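Local coordinates for sulfite reductase [ferredoxin] (Mycobacterium tuberculosis, PDB 1ZJ8), which probably catalyses the ferredoxin-dependent six-electron reduction of sulfite to sulfide, using one siroheme and one [4Fe-4S] cluster in each subunit, at residues A[293-296]-A[297-301]; A[300-303]-A[304-307]; A[315-319]-A[320-324]; A[201-204]-A[205-209]. One frame throughout, in Å; residues are numbered along the deposited sequence.

Contact 1 (A[293-296]-A[297-301]); sequences YRRL and RAKAR. With SRM (siroheme), chain E.
Lys299 reaches back across the turn to Leu296 and Tyr293, and most of the side-chain contact is apolar. Its CB lies 3.6 Å from CB of Leu296. Farther out, CD of Lys299 approaches CD1 of Leu296, and CE of Lys299 lies 4.0 Å from CD2 of Tyr293. CG of Lys299 stands opposite the backbone N (chi1 -164°), a course that carries the aliphatic chain back over both residues. CG of Leu296 also lies over one face of the Arg295 guanidinium.

The polar contacts are mainly of the backbone. Lys299 N donates to Leu296 O at 2.9 Å, meeting that oxygen from well above its carbonyl plane and closing the turn. Lys299 O sits at the edge of the Tyr293 ring, in its plane, 3.5 Å from CD2. A CA-H...O contact joins Ala300 CA to Tyr293 O, 3.4 Å apart.

The polar ends find partners outside the stretch. Arg297 forms a salt bridge with Asp174, and the hydroxyl of Tyr293 bonds to Asp308. Arg301 belongs to the siroheme pocket: its NH1 donates to two carboxylate oxygens of the cofactor, O1D and O1C, each 3.0 Å away.

The stretch lies in the loop between helix 277-291 and helix 302-309, and the Tyr293-Asp308 bond ties its start to the latter.

Contact 2 (A[300-303]-A[304-307]); sequences ARLK and FLIK. With SRM (siroheme), chain E.
Phe304 and Lys303 lie side by side and point the same way, the lysine chain running along the phenyl ring. CE of Lys303 is 3.6 Å from CZ of Phe304, while CG stands over one face of the ring toward its rim. CG of Lys303 occupies the position between the backbone N and carbonyl carbon (chi1 55°), and the chain beyond is extended, which keeps it beside the ring as far as CE; the amine beyond bonds to Asn261 O. The ring edge turns to the residue three positions back: CD2 of Phe304 lies 3.5 Å from Arg301 O, the same oxygen that accepts the backbone N-H of Phe304.

The buried apolar side is close-packed. Leu302 crosses both Leu305 and Ile306, with CD1 3.9 Å from CD2 of Leu305 and CG 3.9 Å from CG1 of Ile306. Ile306 N donates to Leu302 O at 3.0 Å in the first full turn of the helix, and CG1 of Ile306 also rests against that oxygen.

Lys307 provides the looser, exposed side. Its backbone N bonds to Lys303 O, its CB touches that oxygen at 3.5 Å, and the rest of the chain leads away, passing Met263. At the other end Arg301 turns from the helix to the siroheme carboxylates, while its NH2 forms a salt bridge with Asp235.

Helix 302-309 follows a siroheme-binding arginine and packs against helix 277-291, with Leu302 on Phe288 and Leu305 on Tyr291.

Contact 3 (A[315-319]-A[320-324]); sequences REVLE and TEYLK
Thr320 has OG1 between its backbone N and carbonyl carbon (chi1 61°), which turns the hydroxyl back to Glu316 O at 2.8 Å. Thr320 N donates to the same oxygen at 2.9 Å, so two donors of one residue grip it. For Glu321, CG lies opposite the carbonyl carbon (chi1 -51°) and the chain is extended; its carboxylate crosses Val317, OE2 resting 3.8 Å from CG1. Glu321 OE1 bonds to Tyr291.

The Tyr322 ring presents its edge to Val317 O, with CD1 3.7 Å from that oxygen. Leu318 O is also doubly used: Tyr322 N bonds at 3.2 Å and Leu323 N at 3.0 Å, the second nearly in line with the carbonyl. This i-to-i+5 bond marks a wider pi-type turn at the helix end, after which Lys324 takes positive phi.

One turn earlier, Arg315 NE and Glu319 OE2 form a salt bridge of 3.0 Å; the same OE2 accepts from Leu327 N, and Arg315 pairs with Asp329.

Helix 311-323 lies against helix 277-291 through Leu318 on Ala283 and Val284 and through Tyr322, whose hydroxyl bonds to Asp290.

Contact 4 (A[201-204]-A[205-209]); sequences EIVR and RYIGK
The last turns of helix 196-206, the helix of a beta-alpha-beta unit between strands 176-181 and 219-224, carry a salt-bridge network of Glu201, Arg204 and Arg205. Its hub is Glu201 OE1. Arg204 NH2 approaches at 2.8 Å on the syn lone pair, the side of the other oxygen, whereas Arg205 NH1 comes at 3.2 Å from above the carboxylate plane. The carboxylate and the Arg205 guanidinium are turned 35° against each other. With both arginines on OE1, the carboxylate would be expected to stay ionised.

The Arg205 chain is bent at chi2 and chi3, curling its guanidinium back beside Glu201; its CG also lies 3.4 Å from OE1. CB of Arg205 sits over the centre of the Tyr206 ring, 3.5 Å above its plane, and the guanidinium makes weak bonds to the Tyr206 hydroxyl.

Other side chains of the helix meet through apolar groups. CD2 of Tyr206 is 4.3 Å from CG2 of Ile202, and CG1 of Ile207 is 4.3 Å from CG2 of Val203. Ile202 and Tyr206 both meet Trp281 of helix 277-291.

Regular backbone bonding runs from Arg205 N to Glu201 O and from Tyr206 N to Ile202 O, then fades to a weak bond from Ile207 N to Val203 O. Tyr206 to Lys209 form a type II beta turn, with Gly208 at positive phi and its N bonded to Glu170. The turn leads the chain out of the helix region toward strand 219-224, in the helix-to-strand half of a beta-alpha-beta crossover.

Contacts 1 and 2 are consecutive and share Ala300 and Arg301, so the siroheme-binding arginine belongs to both; they touch through Tyr293 on Leu305 and Lys299 on Phe304. Contact 2 is the buried one, while contacts 1, 3 and 4 are partly buried. Contacts 2, 3 and 4 all lie on helices that pack against helix 277-291, and contact 1 is in the loop leaving it. Contact 3 lies about 17 Å from contact 2 and about 21 Å from contact 4, centre to centre. Chemistry follows place: contacts 1 and 2 add bonds to cofactor carboxylates to their protein salt bridges, whereas the salt bridges along the helices of contacts 3 and 4 stay within the protein.

Contact 1 (A[293-296]-A[297-301])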
# COMPACT_ATOMS: atom_id res chain seq x y z
N TYR A 293 10.05 -2.23 20.06
CA TYR A 293 11.01 -1.19 20.48
C TYR A 293 10.41 0.21 20.34
O TYR A 293 9.68 0.47 19.39
CB TYR A 293 12.29 -1.32 19.66
CG TYR A 293 12.90 -2.71 19.66
CD1 TYR A 293 12.83 -3.53 20.79
CD2 TYR A 293 13.58 -3.20 18.55
CE1 TYR A 293 13.40 -4.80 20.80
CE2 TYR A 293 14.17 -4.48 18.57
CZ TYR A 293 14.08 -5.27 19.70
OH TYR A 293 14.64 -6.54 19.73
N ARG A 294 10.69 1.09 21.30
CA ARG A 294 10.14 2.46 21.31
C ARG A 294 11.23 3.51 21.63
O ARG A 294 10.96 4.55 22.26
CB ARG A 294 8.95 2.56 22.29
CG ARG A 294 7.86 1.48 22.09
CD ARG A 294 6.78 1.50 23.17
NE ARG A 294 5.67 2.38 22.82
CZ ARG A 294 4.40 2.00 22.64
NH1 ARG A 294 4.02 0.74 22.80
NH2 ARG A 294 3.48 2.92 22.33
N ARG A 295 12.43 3.23 21.14
CA ARG A 295 13.61 4.03 21.40
C ARG A 295 14.07 4.78 20.13
O ARG A 295 13.91 5.99 20.04
CB ARG A 295 14.72 3.12 21.94
CG ARG A 295 15.99 3.84 22.32
CD ARG A 295 16.99 2.86 22.87
NE ARG A 295 17.48 1.96 21.83
CZ ARG A 295 18.47 2.25 20.98
NH1 ARG A 295 19.08 3.43 21.02
NH2 ARG A 295 18.84 1.35 20.07
N LEU A 296 14.66 4.06 19.17
CA LEU A 296 14.98 4.64 17.87
C LEU A 296 13.73 4.62 16.98
O LEU A 296 13.12 3.57 16.76
CB LEU A 296 16.12 3.87 17.17
CG LEU A 296 17.52 3.92 17.80
CD1 LEU A 296 18.55 3.03 17.07
CD2 LEU A 296 18.03 5.36 17.90
N ARG A 297 13.38 5.79 16.45
CA ARG A 297 12.24 5.94 15.53
C ARG A 297 12.33 5.07 14.28
O ARG A 297 11.33 4.55 13.82
CB ARG A 297 12.12 7.39 15.07
CG ARG A 297 10.73 7.81 14.77
CD ARG A 297 9.98 8.08 16.06
NE ARG A 297 8.53 8.19 15.84
CZ ARG A 297 7.68 7.15 15.83
NH1 ARG A 297 8.10 5.90 15.97
NH2 ARG A 297 6.39 7.38 15.64
N ALA A 298 13.54 4.90 13.75
CA ALA A 298 13.76 4.01 12.61
C ALA A 298 14.14 2.58 13.01
O ALA A 298 14.59 1.81 12.17
CB ALA A 298 14.84 4.59 11.71
N LYS A 299 13.98 2.23 14.29
CA LYS A 299 14.22 0.85 14.74
C LYS A 299 13.07 0.42 15.66
O LYS A 299 13.27 -0.30 16.65
CB LYS A 299 15.58 0.76 15.45
CG LYS A 299 16.17 -0.67 15.65
CD LYS A 299 17.03 -0.72 16.95
CE LYS A 299 17.30 -2.12 17.48
NZ LYS A 299 18.64 -2.64 17.09
N ALA A 300 11.86 0.84 15.29
CA ALA A 300 10.66 0.66 16.10
C ALA A 300 9.72 -0.43 15.58
O ALA A 300 8.91 -0.96 16.34
CB ALA A 300 9.92 2.00 16.21
N ARG A 301 9.84 -0.77 14.30
CA ARG A 301 8.86 -1.63 13.63
C ARG A 301 9.00 -3.11 13.97
O ARG A 301 10.09 -3.59 14.32
CB ARG A 301 8.96 -1.44 12.12
CG ARG A 301 8.65 -0.02 11.76
CD ARG A 301 7.99 0.11 10.45
NE ARG A 301 6.77 -0.67 10.35
CZ ARG A 301 6.01 -0.68 9.27
NH1 ARG A 301 6.33 0.08 8.23
NH2 ARG A 301 4.91 -1.41 9.22
FE SRM E . 3.66 5.07 2.86
CHA SRM E . 5.07 7.65 4.61
CHB SRM E . 2.53 7.26 0.58
CHC SRM E . 2.28 2.63 1.22
CHD SRM E . 6.36 3.06 3.64
NA SRM E . 3.61 7.07 2.75
C1A SRM E . 4.13 7.97 3.61
C2A SRM E . 3.60 9.36 3.42
CMA SRM E . 2.49 9.62 4.39
CDA SRM E . 4.69 10.40 3.45
CEA SRM E . 4.88 11.25 4.66
O3A SRM E . 5.17 10.71 5.73
O4A SRM E . 4.72 12.48 4.61
C3A SRM E . 3.09 9.26 2.03
CAA SRM E . 1.82 10.00 1.78
CBA SRM E . 2.29 11.37 1.34
CCA SRM E . 1.33 11.97 0.37
O1A SRM E . 0.81 11.25 -0.50
O2A SRM E . 1.06 13.19 0.49
C4A SRM E . 3.05 7.80 1.77
NB SRM E . 2.48 5.00 1.29
C1B SRM E . 2.05 5.96 0.46
C2B SRM E . 1.03 5.52 -0.54
CMB SRM E . -0.07 6.52 -0.79
CDB SRM E . 1.74 5.30 -1.83
CEB SRM E . 0.95 4.86 -3.01
O3B SRM E . 0.78 5.60 -4.01
O4B SRM E . 0.45 3.74 -2.96
C3B SRM E . 0.60 4.22 0.09
CAB SRM E . -0.51 4.43 1.08
CBB SRM E . -1.33 3.20 1.28
CCB SRM E . -2.28 3.38 2.44
O1B SRM E . -3.47 3.62 2.25
O2B SRM E . -1.89 3.27 3.59
C4B SRM E . 1.83 3.91 0.91
NC SRM E . 4.26 3.29 2.41
C1C SRM E . 3.47 2.34 1.87
C2C SRM E . 4.12 1.12 1.68
CDC SRM E . 3.70 -0.07 0.90
CEC SRM E . 2.85 -1.13 1.50
O3C SRM E . 2.32 -0.94 2.61
O4C SRM E . 2.73 -2.16 0.83
C3C SRM E . 5.30 1.31 2.34
CAC SRM E . 6.29 0.18 2.38
CBC SRM E . 6.00 -1.05 3.20
CCC SRM E . 6.32 -0.76 4.66
O1C SRM E . 5.59 0.02 5.33
O2C SRM E . 7.35 -1.30 5.13
C4C SRM E . 5.34 2.59 2.83
ND SRM E . 5.19 5.20 4.18
C1D SRM E . 6.23 4.36 4.17
C2D SRM E . 7.32 4.97 4.81
CAD SRM E . 8.40 4.18 5.54
CBD SRM E . 8.22 3.91 7.00
CCD SRM E . 9.16 3.03 7.79
O1D SRM E . 8.67 1.97 8.25
O2D SRM E . 10.36 3.34 7.96
C3D SRM E . 6.89 6.22 5.21
CDD SRM E . 7.52 7.05 6.30
CED SRM E . 7.33 6.77 7.77
O3D SRM E . 6.45 6.00 8.16
O4D SRM E . 8.04 7.31 8.63
C4D SRM E . 5.57 6.35 4.82

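Contact 2 (A[300-303]-A[304-307])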
# COMPACT_ATOMS: atom_id res chain seq x y z
N ALA A 300 11.86 0.84 15.29
CA ALA A 300 10.66 0.66 16.10
C ALA A 300 9.72 -0.43 15.58
O ALA A 300 8.91 -0.96 16.34
CB ALA A 300 9.92 2.00 16.21
N ARG A 301 9.84 -0.77 14.30
CA ARG A 301 8.86 -1.63 13.63
C ARG A 301 9.00 -3.11 13.97
O ARG A 301 10.09 -3.59 14.32
CB ARG A 301 8.96 -1.44 12.12
CG ARG A 301 8.65 -0.02 11.76
CD ARG A 301 7.99 0.11 10.45
NE ARG A 301 6.77 -0.67 10.35
CZ ARG A 301 6.01 -0.68 9.27
NH1 ARG A 301 6.33 0.08 8.23
NH2 ARG A 301 4.91 -1.41 9.22
N LEU A 302 7.89 -3.83 13.82
CA LEU A 302 7.83 -5.21 14.25
C LEU A 302 8.89 -6.09 13.59
O LEU A 302 9.43 -7.00 14.23
CB LEU A 302 6.44 -5.77 14.01
CG LEU A 302 6.20 -7.22 14.47
CD1 LEU A 302 6.51 -7.33 15.96
CD2 LEU A 302 4.77 -7.65 14.18
N LYS A 303 9.20 -5.84 12.32
CA LYS A 303 10.22 -6.62 11.60
C LYS A 303 11.53 -6.80 12.40
O LYS A 303 12.17 -7.85 12.35
CB LYS A 303 10.49 -6.02 10.20
CG LYS A 303 10.90 -4.53 10.18
CD LYS A 303 11.23 -4.04 8.75
CE LYS A 303 12.13 -2.80 8.74
NZ LYS A 303 12.39 -2.22 7.40
N PHE A 304 11.91 -5.76 13.14
CA PHE A 304 13.16 -5.74 13.92
C PHE A 304 13.10 -6.72 15.12
O PHE A 304 13.99 -7.58 15.31
CB PHE A 304 13.46 -4.29 14.38
CG PHE A 304 13.82 -3.33 13.26
CD1 PHE A 304 15.02 -3.46 12.57
CD2 PHE A 304 12.96 -2.29 12.90
CE1 PHE A 304 15.35 -2.59 11.53
CE2 PHE A 304 13.30 -1.40 11.86
CZ PHE A 304 14.49 -1.56 11.18
N LEU A 305 12.04 -6.56 15.93
CA LEU A 305 11.74 -7.46 17.05
C LEU A 305 11.78 -8.92 16.61
O LEU A 305 12.32 -9.78 17.31
CB LEU A 305 10.35 -7.14 17.60
CG LEU A 305 9.89 -7.77 18.92
CD1 LEU A 305 10.86 -7.45 20.05
CD2 LEU A 305 8.47 -7.29 19.29
N ILE A 306 11.20 -9.17 15.43
CA ILE A 306 11.17 -10.52 14.84
C ILE A 306 12.54 -10.94 14.37
O ILE A 306 12.87 -12.12 14.41
CB ILE A 306 10.20 -10.61 13.65
CG1 ILE A 306 8.78 -10.14 14.04
CG2 ILE A 306 10.18 -12.03 13.09
CD1 ILE A 306 8.11 -10.96 15.13
N LYS A 307 13.34 -9.98 13.90
CA LYS A 307 14.73 -10.29 13.53
C LYS A 307 15.56 -10.73 14.76
O LYS A 307 16.27 -11.74 14.71
CB LYS A 307 15.43 -9.12 12.84
CG LYS A 307 16.55 -9.58 11.92
CD LYS A 307 17.70 -8.58 11.91
CE LYS A 307 18.68 -8.89 10.80
NZ LYS A 307 19.50 -7.69 10.51
FE SRM E . 3.66 5.07 2.86
CHA SRM E . 5.07 7.65 4.61
CHB SRM E . 2.53 7.26 0.58
CHC SRM E . 2.28 2.63 1.22
CHD SRM E . 6.36 3.06 3.64
NA SRM E . 3.61 7.07 2.75
C1A SRM E . 4.13 7.97 3.61
C2A SRM E . 3.60 9.36 3.42
CMA SRM E . 2.49 9.62 4.39
CDA SRM E . 4.69 10.40 3.45
CEA SRM E . 4.88 11.25 4.66
O3A SRM E . 5.17 10.71 5.73
O4A SRM E . 4.72 12.48 4.61
C3A SRM E . 3.09 9.26 2.03
CAA SRM E . 1.82 10.00 1.78
CBA SRM E . 2.29 11.37 1.34
CCA SRM E . 1.33 11.97 0.37
O1A SRM E . 0.81 11.25 -0.50
O2A SRM E . 1.06 13.19 0.49
C4A SRM E . 3.05 7.80 1.77
NB SRM E . 2.48 5.00 1.29
C1B SRM E . 2.05 5.96 0.46
C2B SRM E . 1.03 5.52 -0.54
CMB SRM E . -0.07 6.52 -0.79
CDB SRM E . 1.74 5.30 -1.83
CEB SRM E . 0.95 4.86 -3.01
O3B SRM E . 0.78 5.60 -4.01
O4B SRM E . 0.45 3.74 -2.96
C3B SRM E . 0.60 4.22 0.09
CAB SRM E . -0.51 4.43 1.08
CBB SRM E . -1.33 3.20 1.28
CCB SRM E . -2.28 3.38 2.44
O1B SRM E . -3.47 3.62 2.25
O2B SRM E . -1.89 3.27 3.59
C4B SRM E . 1.83 3.91 0.91
NC SRM E . 4.26 3.29 2.41
C1C SRM E . 3.47 2.34 1.87
C2C SRM E . 4.12 1.12 1.68
CDC SRM E . 3.70 -0.07 0.90
CEC SRM E . 2.85 -1.13 1.50
O3C SRM E . 2.32 -0.94 2.61
O4C SRM E . 2.73 -2.16 0.83
C3C SRM E . 5.30 1.31 2.34
CAC SRM E . 6.29 0.18 2.38
CBC SRM E . 6.00 -1.05 3.20
CCC SRM E . 6.32 -0.76 4.66
O1C SRM E . 5.59 0.02 5.33
O2C SRM E . 7.35 -1.30 5.13
C4C SRM E . 5.34 2.59 2.83
ND SRM E . 5.19 5.20 4.18
C1D SRM E . 6.23 4.36 4.17
C2D SRM E . 7.32 4.97 4.81
CAD SRM E . 8.40 4.18 5.54
CBD SRM E . 8.22 3.91 7.00
CCD SRM E . 9.16 3.03 7.79
O1D SRM E . 8.67 1.97 8.25
O2D SRM E . 10.36 3.34 7.96
C3D SRM E . 6.89 6.22 5.21
CDD SRM E . 7.52 7.05 6.30
CED SRM E . 7.33 6.77 7.77
O3D SRM E . 6.45 6.00 8.16
O4D SRM E . 8.04 7.31 8.63
C4D SRM E . 5.57 6.35 4.82

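Contact 3 (A[315-319]-A[320-324])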
# COMPACT_ATOMS: atom_id res chain seq x y z
N ARG A 315 6.50 -17.14 18.73
CA ARG A 315 5.37 -18.06 18.83
C ARG A 315 5.11 -18.43 20.28
O ARG A 315 3.97 -18.44 20.73
CB ARG A 315 5.65 -19.34 18.03
CG ARG A 315 4.54 -20.40 18.13
CD ARG A 315 4.57 -21.46 17.01
NE ARG A 315 3.29 -22.14 16.88
CZ ARG A 315 3.07 -23.24 16.15
NH1 ARG A 315 4.04 -23.80 15.44
NH2 ARG A 315 1.86 -23.79 16.12
N GLU A 316 6.18 -18.76 20.99
CA GLU A 316 6.15 -19.06 22.42
C GLU A 316 5.46 -17.95 23.22
O GLU A 316 4.56 -18.22 24.01
CB GLU A 316 7.59 -19.21 22.91
CG GLU A 316 7.74 -19.58 24.37
CD GLU A 316 7.53 -21.07 24.60
OE1 GLU A 316 8.41 -21.70 25.25
OE2 GLU A 316 6.49 -21.62 24.13
N VAL A 317 5.92 -16.72 23.02
CA VAL A 317 5.40 -15.56 23.77
C VAL A 317 3.95 -15.27 23.43
O VAL A 317 3.19 -14.80 24.29
CB VAL A 317 6.22 -14.26 23.47
CG1 VAL A 317 5.48 -13.00 23.99
CG2 VAL A 317 7.65 -14.35 24.04
N LEU A 318 3.60 -15.51 22.18
CA LEU A 318 2.23 -15.29 21.72
C LEU A 318 1.33 -16.28 22.43
O LEU A 318 0.36 -15.87 23.08
CB LEU A 318 2.15 -15.43 20.18
CG LEU A 318 0.80 -15.22 19.47
CD1 LEU A 318 0.37 -13.74 19.42
CD2 LEU A 318 0.86 -15.82 18.09
N GLU A 319 1.67 -17.56 22.35
CA GLU A 319 0.85 -18.64 22.92
C GLU A 319 0.76 -18.64 24.45
O GLU A 319 -0.30 -18.94 24.99
CB GLU A 319 1.37 -20.00 22.48
CG GLU A 319 1.18 -20.26 21.03
CD GLU A 319 1.99 -21.44 20.56
OE1 GLU A 319 2.85 -21.91 21.34
OE2 GLU A 319 1.78 -21.88 19.41
N THR A 320 1.86 -18.33 25.14
CA THR A 320 1.88 -18.47 26.59
C THR A 320 1.49 -17.21 27.35
O THR A 320 0.84 -17.29 28.38
CB THR A 320 3.24 -18.96 27.10
OG1 THR A 320 4.26 -18.01 26.76
CG2 THR A 320 3.55 -20.34 26.52
N GLU A 321 1.85 -16.04 26.84
CA GLU A 321 1.53 -14.81 27.54
C GLU A 321 0.20 -14.21 27.12
O GLU A 321 -0.48 -13.62 27.94
CB GLU A 321 2.66 -13.79 27.38
CG GLU A 321 4.03 -14.37 27.73
CD GLU A 321 5.11 -13.31 27.81
OE1 GLU A 321 4.77 -12.13 28.06
OE2 GLU A 321 6.30 -13.67 27.63
N TYR A 322 -0.19 -14.37 25.85
CA TYR A 322 -1.40 -13.68 25.33
C TYR A 322 -2.59 -14.61 25.00
O TYR A 322 -3.70 -14.35 25.45
CB TYR A 322 -1.01 -12.75 24.16
CG TYR A 322 -0.17 -11.59 24.61
CD1 TYR A 322 1.22 -11.72 24.73
CD2 TYR A 322 -0.75 -10.38 24.99
CE1 TYR A 322 2.00 -10.66 25.17
CE2 TYR A 322 0.03 -9.31 25.44
CZ TYR A 322 1.40 -9.46 25.53
OH TYR A 322 2.18 -8.42 25.97
N LEU A 323 -2.37 -15.69 24.25
CA LEU A 323 -3.47 -16.62 23.91
C LEU A 323 -3.79 -17.58 25.05
O LEU A 323 -4.92 -18.08 25.14
CB LEU A 323 -3.16 -17.44 22.65
CG LEU A 323 -3.10 -16.71 21.31
CD1 LEU A 323 -2.60 -17.64 20.21
CD2 LEU A 323 -4.46 -16.12 20.92
N LYS A 324 -2.79 -17.85 25.89
CA LYS A 324 -2.85 -18.91 26.90
C LYS A 324 -3.21 -20.26 26.28
O LYS A 324 -3.88 -21.07 26.91
CB LYS A 324 -3.85 -18.58 28.02
CG LYS A 324 -3.85 -17.15 28.52
CD LYS A 324 -2.53 -16.74 29.17
CE LYS A 324 -2.76 -15.64 30.22
NZ LYS A 324 -3.62 -14.54 29.74

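Contact 4 (A[201-204]-A[205-209])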
# COMPACT_ATOMS: atom_id res chain seq x y z
N GLU A 201 -14.80 -8.08 11.45
CA GLU A 201 -14.73 -8.16 12.92
C GLU A 201 -13.56 -7.36 13.52
O GLU A 201 -13.73 -6.65 14.52
CB GLU A 201 -14.64 -9.61 13.39
CG GLU A 201 -15.96 -10.32 13.52
CD GLU A 201 -16.91 -9.56 14.40
OE1 GLU A 201 -16.45 -9.04 15.44
OE2 GLU A 201 -18.11 -9.45 14.04
N ILE A 202 -12.38 -7.47 12.92
CA ILE A 202 -11.22 -6.75 13.41
C ILE A 202 -11.50 -5.24 13.44
O ILE A 202 -11.14 -4.56 14.39
CB ILE A 202 -9.95 -7.06 12.58
CG1 ILE A 202 -9.38 -8.42 13.00
CG2 ILE A 202 -8.90 -5.92 12.69
CD1 ILE A 202 -8.42 -9.00 12.01
N VAL A 203 -12.14 -4.75 12.39
CA VAL A 203 -12.46 -3.34 12.33
C VAL A 203 -13.43 -2.98 13.45
O VAL A 203 -13.24 -1.99 14.15
CB VAL A 203 -12.99 -2.95 10.93
CG1 VAL A 203 -13.69 -1.60 10.97
CG2 VAL A 203 -11.84 -2.95 9.91
N ARG A 204 -14.46 -3.82 13.65
CA ARG A 204 -15.52 -3.54 14.62
C ARG A 204 -15.05 -3.64 16.07
O ARG A 204 -15.38 -2.81 16.91
CB ARG A 204 -16.67 -4.49 14.41
CG ARG A 204 -17.91 -4.10 15.17
CD ARG A 204 -19.03 -5.09 14.94
NE ARG A 204 -18.70 -6.41 15.50
CZ ARG A 204 -18.78 -6.75 16.79
NH1 ARG A 204 -19.17 -5.88 17.73
NH2 ARG A 204 -18.45 -7.99 17.15
N ARG A 205 -14.26 -4.66 16.37
CA ARG A 205 -13.78 -4.86 17.73
C ARG A 205 -12.68 -3.86 18.10
O ARG A 205 -12.78 -3.21 19.13
CB ARG A 205 -13.30 -6.30 17.98
CG ARG A 205 -14.28 -7.39 17.48
CD ARG A 205 -14.71 -8.39 18.55
NE ARG A 205 -13.72 -9.45 18.75
CZ ARG A 205 -13.69 -10.61 18.09
NH1 ARG A 205 -14.59 -10.92 17.16
NH2 ARG A 205 -12.73 -11.49 18.38
N TYR A 206 -11.66 -3.71 17.25
CA TYR A 206 -10.39 -3.09 17.67
C TYR A 206 -10.12 -1.68 17.14
O TYR A 206 -9.57 -0.83 17.85
CB TYR A 206 -9.21 -4.05 17.33
CG TYR A 206 -9.49 -5.47 17.80
CD1 TYR A 206 -9.58 -5.77 19.16
CD2 TYR A 206 -9.73 -6.50 16.87
CE1 TYR A 206 -9.88 -7.07 19.60
CE2 TYR A 206 -10.02 -7.81 17.30
CZ TYR A 206 -10.09 -8.08 18.66
OH TYR A 206 -10.37 -9.35 19.10
N ILE A 207 -10.52 -1.42 15.90
CA ILE A 207 -10.24 -0.14 15.26
C ILE A 207 -11.04 0.96 15.90
O ILE A 207 -12.24 0.86 16.04
CB ILE A 207 -10.51 -0.21 13.71
CG1 ILE A 207 -9.49 -1.15 13.05
CG2 ILE A 207 -10.48 1.19 13.04
CD1 ILE A 207 -8.05 -0.90 13.45
N GLY A 208 -10.33 2.03 16.28
CA GLY A 208 -10.92 3.23 16.87
C GLY A 208 -10.92 3.21 18.39
O GLY A 208 -11.37 4.17 19.00
N LYS A 209 -10.39 2.14 19.00
CA LYS A 209 -10.51 1.89 20.44
C LYS A 209 -9.14 1.99 21.11
O LYS A 209 -8.12 1.73 20.47
CB LYS A 209 -11.10 0.48 20.71
CG LYS A 209 -12.41 0.18 19.96
CD LYS A 209 -13.61 -0.06 20.88
CE LYS A 209 -14.86 -0.40 20.06
NZ LYS A 209 -15.77 -1.38 20.73